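Local atomic coordinates of unsaturated glucuronyl hydrolase (Streptococcus agalactiae, PDB entry 2ZZR), a protein that hydrolyses unsaturated chondroitin, hyaluronan and heparin disaccharides, releasing the 4,5-unsaturated uronic acid. Residues Ala54-Tyr60 / Glu373-Asp379; Arg302-Ala308 / Leu342-Tyr346; Tyr45-Pro51 / Ile59-Asn65. One frame throughout, in Å; residues are numbered along the deposited sequence.

Contact 1 (Ala54-Tyr60 / Glu373-Asp379)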
loop_
_atom_site.group_PDB
_atom_site.type_symbol
_atom_site.label_atom_id
_atom_site.label_comp_id
_atom_site.label_asym_id
_atom_site.label_seq_id
_atom_site.Cartn_x
_atom_site.Cartn_y
_atom_site.Cartn_z
ATOM N N ALA A 54 -8.335 -7.087 -9.773
ATOM C CA ALA A 54 -7.342 -7.340 -10.808
ATOM C C ALA A 54 -7.985 -7.437 -12.189
ATOM O O ALA A 54 -9.209 -7.581 -12.308
ATOM C CB ALA A 54 -6.562 -8.616 -10.495
ATOM N N THR A 55 -7.150 -7.350 -13.221
ATOM C CA THR A 55 -7.601 -7.480 -14.603
ATOM C C THR A 55 -7.727 -8.955 -14.984
ATOM O O THR A 55 -7.224 -9.838 -14.275
ATOM C CB THR A 55 -6.626 -6.794 -15.585
ATOM O OG1 THR A 55 -5.344 -7.423 -15.510
ATOM C CG2 THR A 55 -6.484 -5.288 -15.283
ATOM N N PHE A 56 -8.406 -9.203 -16.104
ATOM C CA PHE A 56 -8.561 -10.536 -16.689
ATOM C C PHE A 56 -8.097 -10.415 -18.127
ATOM O O PHE A 56 -8.718 -9.700 -18.919
ATOM C CB PHE A 56 -10.028 -10.965 -16.658
ATOM C CG PHE A 56 -10.600 -11.104 -15.272
ATOM C CD1 PHE A 56 -10.655 -12.353 -14.655
ATOM C CD2 PHE A 56 -11.093 -9.993 -14.587
ATOM C CE1 PHE A 56 -11.186 -12.492 -13.374
ATOM C CE2 PHE A 56 -11.624 -10.119 -13.301
ATOM C CZ PHE A 56 -11.674 -11.373 -12.694
ATOM N N ASN A 57 -7.000 -11.095 -18.455
ATOM C CA ASN A 57 -6.324 -10.904 -19.743
ATOM C C ASN A 57 -6.040 -9.413 -19.997
ATOM O O ASN A 57 -6.218 -8.896 -21.108
ATOM C CB ASN A 57 -7.122 -11.553 -20.886
ATOM C CG ASN A 57 -7.336 -13.050 -20.676
ATOM O OD1 ASN A 57 -8.455 -13.552 -20.806
ATOM N ND2 ASN A 57 -6.263 -13.767 -20.339
ATOM N N ASN A 58 -5.626 -8.736 -18.925
ATOM C CA ASN A 58 -5.295 -7.300 -18.917
ATOM C C ASN A 58 -6.452 -6.326 -19.131
ATOM O O ASN A 58 -6.236 -5.135 -19.383
ATOM C CB ASN A 58 -4.090 -6.999 -19.816
ATOM C CG ASN A 58 -2.796 -7.492 -19.208
ATOM O OD1 ASN A 58 -2.641 -7.491 -17.982
ATOM N ND2 ASN A 58 -1.864 -7.926 -20.049
ATOM N N ILE A 59 -7.675 -6.829 -18.983
ATOM C CA ILE A 59 -8.869 -5.993 -18.997
ATOM C C ILE A 59 -9.646 -6.143 -17.683
ATOM O O ILE A 59 -10.060 -7.251 -17.317
ATOM C CB ILE A 59 -9.797 -6.329 -20.215
ATOM C CG1 ILE A 59 -9.039 -6.189 -21.552
ATOM C CG2 ILE A 59 -11.084 -5.506 -20.172
ATOM C CD1 ILE A 59 -8.578 -4.767 -21.907
ATOM N N TYR A 60 -9.833 -5.030 -16.973
ATOM C CA TYR A 60 -10.659 -5.024 -15.767
ATOM C C TYR A 60 -12.089 -5.401 -16.110
ATOM O O TYR A 60 -12.576 -5.082 -17.192
ATOM C CB TYR A 60 -10.696 -3.639 -15.126
ATOM C CG TYR A 60 -9.465 -3.249 -14.346
ATOM C CD1 TYR A 60 -9.142 -3.888 -13.144
ATOM C CD2 TYR A 60 -8.638 -2.215 -14.791
ATOM C CE1 TYR A 60 -8.010 -3.518 -12.417
ATOM C CE2 TYR A 60 -7.505 -1.840 -14.072
ATOM C CZ TYR A 60 -7.200 -2.496 -12.892
ATOM O OH TYR A 60 -6.083 -2.127 -12.180
ATOM N N GLU A 373 -1.368 -10.106 -14.042
ATOM C CA GLU A 373 -2.448 -9.218 -14.428
ATOM C C GLU A 373 -2.192 -7.856 -13.798
ATOM O O GLU A 373 -1.486 -7.756 -12.795
ATOM C CB GLU A 373 -3.779 -9.755 -13.903
ATOM C CG GLU A 373 -4.202 -11.107 -14.479
ATOM C CD GLU A 373 -4.802 -11.003 -15.875
ATOM O OE1 GLU A 373 -5.105 -12.067 -16.459
ATOM O OE2 GLU A 373 -4.983 -9.871 -16.383
ATOM N N GLY A 374 -2.771 -6.809 -14.377
ATOM C CA GLY A 374 -2.821 -5.525 -13.701
ATOM C C GLY A 374 -3.708 -5.636 -12.472
ATOM O O GLY A 374 -4.611 -6.482 -12.409
ATOM N N ASN A 375 -3.443 -4.801 -11.476
ATOM C CA ASN A 375 -4.339 -4.705 -10.330
ATOM C C ASN A 375 -4.466 -3.257 -9.873
ATOM O O ASN A 375 -3.604 -2.419 -10.178
ATOM C CB ASN A 375 -3.963 -5.679 -9.195
ATOM C CG ASN A 375 -2.526 -5.517 -8.711
ATOM O OD1 ASN A 375 -1.737 -6.469 -8.710
ATOM N ND2 ASN A 375 -2.187 -4.319 -8.278
ATOM N N ILE A 376 -5.555 -2.960 -9.178
ATOM C CA ILE A 376 -5.917 -1.563 -8.943
ATOM C C ILE A 376 -5.046 -0.878 -7.883
ATOM O O ILE A 376 -4.805 0.330 -7.971
ATOM C CB ILE A 376 -7.440 -1.387 -8.689
ATOM C CG1 ILE A 376 -7.862 0.091 -8.784
ATOM C CG2 ILE A 376 -7.872 -2.040 -7.363
ATOM C CD1 ILE A 376 -7.527 0.748 -10.140
ATOM N N TRP A 377 -4.562 -1.637 -6.900
ATOM C CA TRP A 377 -3.633 -1.048 -5.918
ATOM C C TRP A 377 -2.253 -0.789 -6.540
ATOM O O TRP A 377 -1.604 0.212 -6.232
ATOM C CB TRP A 377 -3.530 -1.896 -4.634
ATOM C CG TRP A 377 -3.076 -3.294 -4.885
ATOM C CD1 TRP A 377 -1.798 -3.771 -4.813
ATOM C CD2 TRP A 377 -3.901 -4.403 -5.259
ATOM N NE1 TRP A 377 -1.777 -5.118 -5.124
ATOM C CE2 TRP A 377 -3.056 -5.527 -5.398
ATOM C CE3 TRP A 377 -5.277 -4.555 -5.492
ATOM C CZ2 TRP A 377 -3.540 -6.789 -5.760
ATOM C CZ3 TRP A 377 -5.757 -5.810 -5.854
ATOM C CH2 TRP A 377 -4.887 -6.905 -5.989
ATOM N N GLY A 378 -1.817 -1.681 -7.428
ATOM C CA GLY A 378 -0.581 -1.476 -8.185
ATOM C C GLY A 378 -0.683 -0.238 -9.057
ATOM O O GLY A 378 0.252 0.563 -9.116
ATOM N N ASP A 379 -1.826 -0.070 -9.720
ATOM C CA ASP A 379 -2.089 1.145 -10.501
ATOM C C ASP A 379 -2.025 2.378 -9.613
ATOM O O ASP A 379 -1.372 3.371 -9.959
ATOM C CB ASP A 379 -3.472 1.083 -11.147
ATOM C CG ASP A 379 -3.528 0.143 -12.337
ATOM O OD1 ASP A 379 -2.512 -0.513 -12.661
ATOM O OD2 ASP A 379 -4.613 0.070 -12.956
#
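The carboxylate of Glu373 reaches across to the type I' turn Phe56-Ile59 at the tip of the β-hairpin 50-63, and grips it with both oxygens. OE1 accepts from Asn57 N at 2.9 Å, on its syn side, and OE2 turns its own syn lone pair to Asn58 N over an N-H...O angle of 165°. From the anti side of that second oxygen comes Thr55 OG1, 2.6 Å from Glu373 OE2, so one carboxylate oxygen takes two donors. The bend at chi2 (-79°) folds the glutamate chain back over the Thr55 backbone and brings its end to the turn. Beside it a single backbone bridge pairs Ala54 with Asn375, and Thr55 N donates to Gly374 O at 2.8 Å.

Tyr60 meets the start of helix 376-390 from the other end of the segment. Thr55 CG2 sits over the centre of one face of its ring, while Asp379 OD2 lies in plane at its edge, ring and carboxylate planes 88° apart. That oxygen also accepts from Leu357 N, which ties the loop carrying Leu357 to it. Tyr60 OH donates to Asp379 OD2 over 2.8 Å, arriving from well above the carboxylate plane.

Contact 2 (Arg302-Ala308 / Leu342-Tyr346)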
loop_
_atom_site.group_PDB
_atom_site.type_symbol
_atom_site.label_atom_id
_atom_site.label_comp_id
_atom_site.label_asym_id
_atom_site.label_seq_id
_atom_site.Cartn_x
_atom_site.Cartn_y
_atom_site.Cartn_z
ATOM N N ARG A 302 6.255 -11.382 -12.428
ATOM C CA ARG A 302 6.608 -10.306 -11.507
ATOM C C ARG A 302 5.385 -9.929 -10.697
ATOM O O ARG A 302 4.260 -10.304 -11.044
ATOM C CB ARG A 302 7.097 -9.071 -12.275
ATOM C CG ARG A 302 8.191 -9.328 -13.303
ATOM C CD ARG A 302 9.364 -10.098 -12.709
ATOM N NE ARG A 302 10.440 -10.272 -13.678
ATOM C CZ ARG A 302 11.477 -9.448 -13.819
ATOM N NH1 ARG A 302 11.601 -8.371 -13.045
ATOM N NH2 ARG A 302 12.400 -9.704 -14.737
ATOM N N ASP A 303 5.604 -9.216 -9.593
ATOM C CA ASP A 303 4.524 -8.474 -8.971
ATOM C C ASP A 303 4.932 -7.011 -8.907
ATOM O O ASP A 303 5.558 -6.573 -7.938
ATOM C CB ASP A 303 4.158 -8.989 -7.581
ATOM C CG ASP A 303 3.018 -8.187 -6.954
ATOM O OD1 ASP A 303 2.911 -8.171 -5.714
ATOM O OD2 ASP A 303 2.246 -7.548 -7.709
ATOM N N THR A 304 4.558 -6.268 -9.945
ATOM C CA THR A 304 4.887 -4.847 -10.043
ATOM C C THR A 304 4.240 -4.037 -8.921
ATOM O O THR A 304 4.774 -2.995 -8.532
ATOM C CB THR A 304 4.462 -4.260 -11.395
ATOM O OG1 THR A 304 3.087 -4.573 -11.640
ATOM C CG2 THR A 304 5.317 -4.825 -12.520
ATOM N N SER A 305 3.104 -4.504 -8.395
ATOM C CA SER A 305 2.416 -3.757 -7.330
ATOM C C SER A 305 3.265 -3.683 -6.061
ATOM O O SER A 305 3.203 -2.697 -5.335
ATOM C CB SER A 305 1.018 -4.314 -7.026
ATOM O OG SER A 305 1.063 -5.543 -6.312
ATOM N N ALA A 306 4.060 -4.725 -5.813
ATOM C CA ALA A 306 4.966 -4.750 -4.661
ATOM C C ALA A 306 6.049 -3.694 -4.836
ATOM O O ALA A 306 6.398 -2.980 -3.895
ATOM C CB ALA A 306 5.589 -6.130 -4.502
ATOM N N THR A 307 6.564 -3.587 -6.057
ATOM C CA THR A 307 7.617 -2.629 -6.368
ATOM C C THR A 307 7.085 -1.184 -6.322
ATOM O O THR A 307 7.743 -0.299 -5.758
ATOM C CB THR A 307 8.313 -2.996 -7.705
ATOM O OG1 THR A 307 8.970 -4.265 -7.544
ATOM C CG2 THR A 307 9.364 -1.955 -8.088
ATOM N N ALA A 308 5.889 -0.954 -6.866
ATOM C CA ALA A 308 5.265 0.371 -6.794
ATOM C C ALA A 308 5.079 0.826 -5.341
ATOM O O ALA A 308 5.404 1.963 -4.987
ATOM C CB ALA A 308 3.934 0.382 -7.519
ATOM N N LEU A 342 9.582 0.520 -13.825
ATOM C CA LEU A 342 8.127 0.454 -13.920
ATOM C C LEU A 342 7.616 1.266 -15.115
ATOM O O LEU A 342 6.824 0.769 -15.920
ATOM C CB LEU A 342 7.459 0.904 -12.615
ATOM C CG LEU A 342 7.658 0.008 -11.389
ATOM C CD1 LEU A 342 6.934 0.603 -10.196
ATOM C CD2 LEU A 342 7.183 -1.433 -11.634
ATOM N N ILE A 343 8.097 2.502 -15.236
ATOM C CA ILE A 343 7.687 3.397 -16.312
ATOM C C ILE A 343 8.045 2.813 -17.679
ATOM O O ILE A 343 7.203 2.774 -18.587
ATOM C CB ILE A 343 8.349 4.799 -16.169
ATOM C CG1 ILE A 343 7.792 5.541 -14.950
ATOM C CG2 ILE A 343 8.132 5.639 -17.435
ATOM C CD1 ILE A 343 8.653 6.724 -14.509
ATOM N N GLU A 344 9.284 2.348 -17.811
ATOM C CA GLU A 344 9.843 2.004 -19.120
ATOM C C GLU A 344 9.514 0.589 -19.587
ATOM O O GLU A 344 9.516 0.314 -20.793
ATOM C CB GLU A 344 11.359 2.207 -19.125
ATOM C CG GLU A 344 11.794 3.662 -18.988
ATOM C CD GLU A 344 13.302 3.847 -19.035
ATOM O OE1 GLU A 344 14.044 2.843 -19.064
ATOM O OE2 GLU A 344 13.747 5.017 -19.034
ATOM N N GLN A 345 9.239 -0.309 -18.646
ATOM C CA GLN A 345 9.090 -1.724 -18.992
ATOM C C GLN A 345 7.753 -2.341 -18.597
ATOM O O GLN A 345 7.362 -3.375 -19.154
ATOM C CB GLN A 345 10.241 -2.556 -18.408
ATOM C CG GLN A 345 11.641 -2.200 -18.931
ATOM C CD GLN A 345 11.780 -2.338 -20.444
ATOM O OE1 GLN A 345 12.337 -1.459 -21.106
ATOM N NE2 GLN A 345 11.278 -3.444 -20.997
ATOM N N TYR A 346 7.055 -1.717 -17.649
ATOM C CA TYR A 346 5.859 -2.333 -17.069
ATOM C C TYR A 346 4.569 -1.525 -17.188
ATOM O O TYR A 346 3.477 -2.060 -16.972
ATOM C CB TYR A 346 6.131 -2.743 -15.614
ATOM C CG TYR A 346 7.162 -3.840 -15.504
ATOM C CD1 TYR A 346 6.784 -5.181 -15.583
ATOM C CD2 TYR A 346 8.517 -3.544 -15.339
ATOM C CE1 TYR A 346 7.727 -6.199 -15.497
ATOM C CE2 TYR A 346 9.473 -4.562 -15.251
ATOM C CZ TYR A 346 9.064 -5.887 -15.333
ATOM O OH TYR A 346 9.982 -6.909 -15.246
#
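Thr304 and Tyr346 meet where the first turn of helix 304-318 faces the C-terminal part of helix 328-346. Methyl CG2 of Thr304 lies 3.4 Å from Tyr346 CD1, approaching the ring obliquely, and the methylene CG of Arg302 reaches the same ring at CE1, 3.8 Å away. One turn earlier on the partner helix, Leu342 splays its two methyls: CD2 is 3.9 Å from Thr304 CB, whereas CD1 packs on Ala308, 3.8 Å from its CA, and on Thr307 CG2. In the α-helical barrel of this glycoside hydrolase family 88 enzyme the short helical segments run antiparallel at 171°, their axes 12.2 Å apart at closest approach. At this spacing the backbones do not meet, and side chains bridge the distance.

The polar ends gather beside this apolar layer. Tyr346 OH lies over one face of the Arg302 guanidinium, 3.1 Å from NH1, with an angle too poor for a hydrogen bond. Both groups are instead directed to Asp285: Arg302 NH1 forms a salt bridge with its OD1, and Tyr346 OH is hydrogen-bonded to its OD2. A bend at chi2 (-52°) lets the arginine cross the tyrosine at about a right angle.

Farther out, Asp303 N-caps helix 304-318. Its OD2 accepts from Ser305 OG over 2.7 Å and, weakly, from Ser305 N, while OD1 makes a salt bridge with Arg246, which probably binds substrate. Thr304 OG1 is hydrogen-bonded to Leu359 O and Thr307 OG1 to Ser288 OG, so each threonine keeps its hydroxyl satisfied while its methyl faces the other helix. The interface is therefore apolar where the helices touch directly, and its polar link is indirect: a shared carboxylate probably balances the arginine charge and fixes the phenol beside it.

Contact 3 (Tyr45-Pro51 / Ile59-Asn65)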
loop_
_atom_site.group_PDB
_atom_site.type_symbol
_atom_site.label_atom_id
_atom_site.label_comp_id
_atom_site.label_asym_id
_atom_site.label_seq_id
_atom_site.Cartn_x
_atom_site.Cartn_y
_atom_site.Cartn_z
ATOM N N TYR A 45 -15.492 3.730 -19.256
ATOM C CA TYR A 45 -15.666 2.283 -19.122
ATOM C C TYR A 45 -16.361 1.892 -17.811
ATOM O O TYR A 45 -17.299 1.087 -17.816
ATOM C CB TYR A 45 -14.310 1.577 -19.259
ATOM C CG TYR A 45 -14.352 0.059 -19.182
ATOM C CD1 TYR A 45 -13.813 -0.613 -18.085
ATOM C CD2 TYR A 45 -14.914 -0.703 -20.207
ATOM C CE1 TYR A 45 -13.837 -2.000 -18.004
ATOM C CE2 TYR A 45 -14.943 -2.102 -20.136
ATOM C CZ TYR A 45 -14.405 -2.739 -19.026
ATOM O OH TYR A 45 -14.422 -4.115 -18.945
ATOM N N PHE A 46 -15.914 2.472 -16.697
ATOM C CA PHE A 46 -16.476 2.141 -15.386
ATOM C C PHE A 46 -17.730 2.925 -15.024
ATOM O O PHE A 46 -18.565 2.433 -14.269
ATOM C CB PHE A 46 -15.416 2.274 -14.275
ATOM C CG PHE A 46 -14.246 1.346 -14.449
ATOM C CD1 PHE A 46 -14.441 -0.031 -14.517
ATOM C CD2 PHE A 46 -12.950 1.844 -14.552
ATOM C CE1 PHE A 46 -13.372 -0.894 -14.687
ATOM C CE2 PHE A 46 -11.869 0.982 -14.727
ATOM C CZ PHE A 46 -12.082 -0.389 -14.795
ATOM N N GLY A 47 -17.866 4.135 -15.565
ATOM C CA GLY A 47 -18.957 5.025 -15.171
ATOM C C GLY A 47 -18.906 5.346 -13.687
ATOM O O GLY A 47 -17.876 5.798 -13.175
ATOM N N GLU A 48 -20.013 5.098 -12.994
ATOM C CA GLU A 48 -20.080 5.294 -11.544
ATOM C C GLU A 48 -19.697 4.027 -10.771
ATOM O O GLU A 48 -19.723 4.005 -9.539
ATOM C CB GLU A 48 -21.457 5.823 -11.123
ATOM C CG GLU A 48 -21.636 7.319 -11.441
ATOM C CD GLU A 48 -22.902 7.937 -10.865
ATOM O OE1 GLU A 48 -23.365 7.512 -9.784
ATOM O OE2 GLU A 48 -23.432 8.877 -11.497
ATOM N N GLU A 49 -19.329 2.981 -11.505
ATOM C CA GLU A 49 -18.915 1.725 -10.889
ATOM C C GLU A 49 -17.387 1.634 -10.810
ATOM O O GLU A 49 -16.702 2.646 -10.983
ATOM C CB GLU A 49 -19.551 0.535 -11.610
ATOM C CG GLU A 49 -21.059 0.466 -11.381
ATOM C CD GLU A 49 -21.664 -0.873 -11.747
ATOM O OE1 GLU A 49 -21.562 -1.270 -12.930
ATOM O OE2 GLU A 49 -22.256 -1.521 -10.849
ATOM N N TYR A 50 -16.862 0.440 -10.534
ATOM C CA TYR A 50 -15.459 0.290 -10.125
ATOM C C TYR A 50 -14.746 -0.850 -10.840
ATOM O O TYR A 50 -15.385 -1.828 -11.239
ATOM C CB TYR A 50 -15.378 0.072 -8.600
ATOM C CG TYR A 50 -15.970 1.199 -7.797
ATOM C CD1 TYR A 50 -17.348 1.272 -7.568
ATOM C CD2 TYR A 50 -15.160 2.210 -7.270
ATOM C CE1 TYR A 50 -17.904 2.319 -6.847
ATOM C CE2 TYR A 50 -15.709 3.261 -6.537
ATOM C CZ TYR A 50 -17.081 3.307 -6.335
ATOM O OH TYR A 50 -17.633 4.341 -5.616
ATOM N N PRO A 51 -13.412 -0.735 -11.003
ATOM C CA PRO A 51 -12.646 -1.871 -11.500
ATOM C C PRO A 51 -12.684 -3.000 -10.486
ATOM O O PRO A 51 -12.770 -2.742 -9.279
ATOM C CB PRO A 51 -11.214 -1.327 -11.602
ATOM C CG PRO A 51 -11.180 -0.129 -10.717
ATOM C CD PRO A 51 -12.562 0.443 -10.745
ATOM N N ILE A 59 -7.675 -6.829 -18.983
ATOM C CA ILE A 59 -8.869 -5.993 -18.997
ATOM C C ILE A 59 -9.646 -6.143 -17.683
ATOM O O ILE A 59 -10.060 -7.251 -17.317
ATOM C CB ILE A 59 -9.797 -6.329 -20.215
ATOM C CG1 ILE A 59 -9.039 -6.189 -21.552
ATOM C CG2 ILE A 59 -11.084 -5.506 -20.172
ATOM C CD1 ILE A 59 -8.578 -4.767 -21.907
ATOM N N TYR A 60 -9.833 -5.030 -16.973
ATOM C CA TYR A 60 -10.659 -5.024 -15.767
ATOM C C TYR A 60 -12.089 -5.401 -16.110
ATOM O O TYR A 60 -12.576 -5.082 -17.192
ATOM C CB TYR A 60 -10.696 -3.639 -15.126
ATOM C CG TYR A 60 -9.465 -3.249 -14.346
ATOM C CD1 TYR A 60 -9.142 -3.888 -13.144
ATOM C CD2 TYR A 60 -8.638 -2.215 -14.791
ATOM C CE1 TYR A 60 -8.010 -3.518 -12.417
ATOM C CE2 TYR A 60 -7.505 -1.840 -14.072
ATOM C CZ TYR A 60 -7.200 -2.496 -12.892
ATOM O OH TYR A 60 -6.083 -2.127 -12.180
ATOM N N LYS A 61 -12.748 -6.088 -15.184
ATOM C CA LYS A 61 -14.197 -6.173 -15.196
ATOM C C LYS A 61 -14.758 -5.033 -14.350
ATOM O O LYS A 61 -14.009 -4.325 -13.663
ATOM C CB LYS A 61 -14.674 -7.548 -14.706
ATOM C CG LYS A 61 -14.475 -8.647 -15.745
ATOM C CD LYS A 61 -14.745 -10.040 -15.188
ATOM C CE LYS A 61 -14.290 -11.087 -16.183
ATOM N NZ LYS A 61 -14.403 -12.464 -15.630
ATOM N N VAL A 62 -16.073 -4.851 -14.417
ATOM C CA VAL A 62 -16.752 -3.763 -13.724
ATOM C C VAL A 62 -17.556 -4.321 -12.552
ATOM O O VAL A 62 -18.251 -5.336 -12.700
ATOM C CB VAL A 62 -17.685 -2.983 -14.687
ATOM C CG1 VAL A 62 -18.301 -1.794 -13.986
ATOM C CG2 VAL A 62 -16.919 -2.531 -15.926
ATOM N N MET A 63 -17.459 -3.661 -11.397
ATOM C CA MET A 63 -18.114 -4.139 -10.179
ATOM C C MET A 63 -18.687 -3.009 -9.326
ATOM O O MET A 63 -18.371 -1.834 -9.536
ATOM C CB MET A 63 -17.134 -4.977 -9.350
ATOM C CG MET A 63 -16.091 -4.148 -8.600
ATOM S SD MET A 63 -15.265 -5.108 -7.314
ATOM C CE MET A 63 -16.640 -5.430 -6.208
ATOM N N ASP A 64 -19.512 -3.372 -8.346
ATOM C CA ASP A 64 -20.075 -2.394 -7.427
ATOM C C ASP A 64 -19.107 -2.091 -6.276
ATOM O O ASP A 64 -17.946 -2.521 -6.306
ATOM C CB ASP A 64 -21.457 -2.835 -6.916
ATOM C CG ASP A 64 -21.418 -4.133 -6.109
ATOM O OD1 ASP A 64 -20.323 -4.676 -5.839
ATOM O OD2 ASP A 64 -22.508 -4.612 -5.729
ATOM N N ASN A 65 -19.586 -1.347 -5.282
ATOM C CA ASN A 65 -18.747 -0.893 -4.176
ATOM C C ASN A 65 -18.797 -1.837 -2.973
ATOM O O ASN A 65 -19.315 -1.483 -1.911
ATOM C CB ASN A 65 -19.120 0.542 -3.769
ATOM C CG ASN A 65 -18.011 1.240 -2.994
ATOM O OD1 ASN A 65 -16.982 0.638 -2.679
ATOM N ND2 ASN A 65 -18.215 2.521 -2.686
#
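Tyr45 and Tyr60 are joined by a hydrogen bond from side chain to backbone: Tyr45 OH donates to Tyr60 O over 2.7 Å, with a C=O...O angle of 158°. CG of Tyr45 stands anti to the backbone N (chi1 -178°), which carries the phenol from the last turn of helix 25-46 to the strand. Two backbone bonds follow further along, Tyr50 N to Met63 O and Met63 N to Tyr50 O, the latter 2.8 Å long.

These two bonds make Tyr50-Met63 a hydrogen-bonded pair of the antiparallel β-hairpin formed by strands 50-56 and 59-63; Pro51-Val62 beside it is a non-hydrogen-bonded pair. A type II' turn, Phe46-Glu49, carries the chain from the helix into the first strand. At the non-hydrogen-bonded pair, Pro51 CA and Val62 CA point C-H groups at Lys61 O and Tyr50 O, respectively.

Among the apolar contacts, Pro51 CB makes a CH-π contact with the Tyr60 ring, 3.8 Å from its centroid and 19° off the normal. The Phe46 ring offers its edge to the same residue, CZ lying 3.5 Å from Tyr60 CB. Val62 divides its methyls: CG2 sits 3.8 Å from both Tyr45 CE1 and Phe46 CD1, while CG1 meets Glu49 CB at 3.6 Å. Past the strand, Asn65 CB packs obliquely on the Tyr50 ring, 3.8 Å from CE1, and its amide is held by Arg103 and Ser99 of helix 87-105.

Overall arrangement
Contacts 1 and 3 hold the same β-hairpin at different places, sharing Ile59 and Tyr60; contact 2 lies among helices and loops and uses neither strand. Contacts 1 and 2 are largely buried and touch, with Trp377 NE1 3.1 Å from Ser305 OG, a weak hydrogen bond. Contact 3 is only partly buried, its centre about 21 Å from the chain centre, against about 15 and 14 Å for the other two. Chemistry follows position: contact 1 relies on two carboxylates, one buried and one partly exposed, accepting from the hairpin, contact 2 on methyls and an aromatic ring between helices, and contact 3 on strand pairing with aromatic packing on a more open edge.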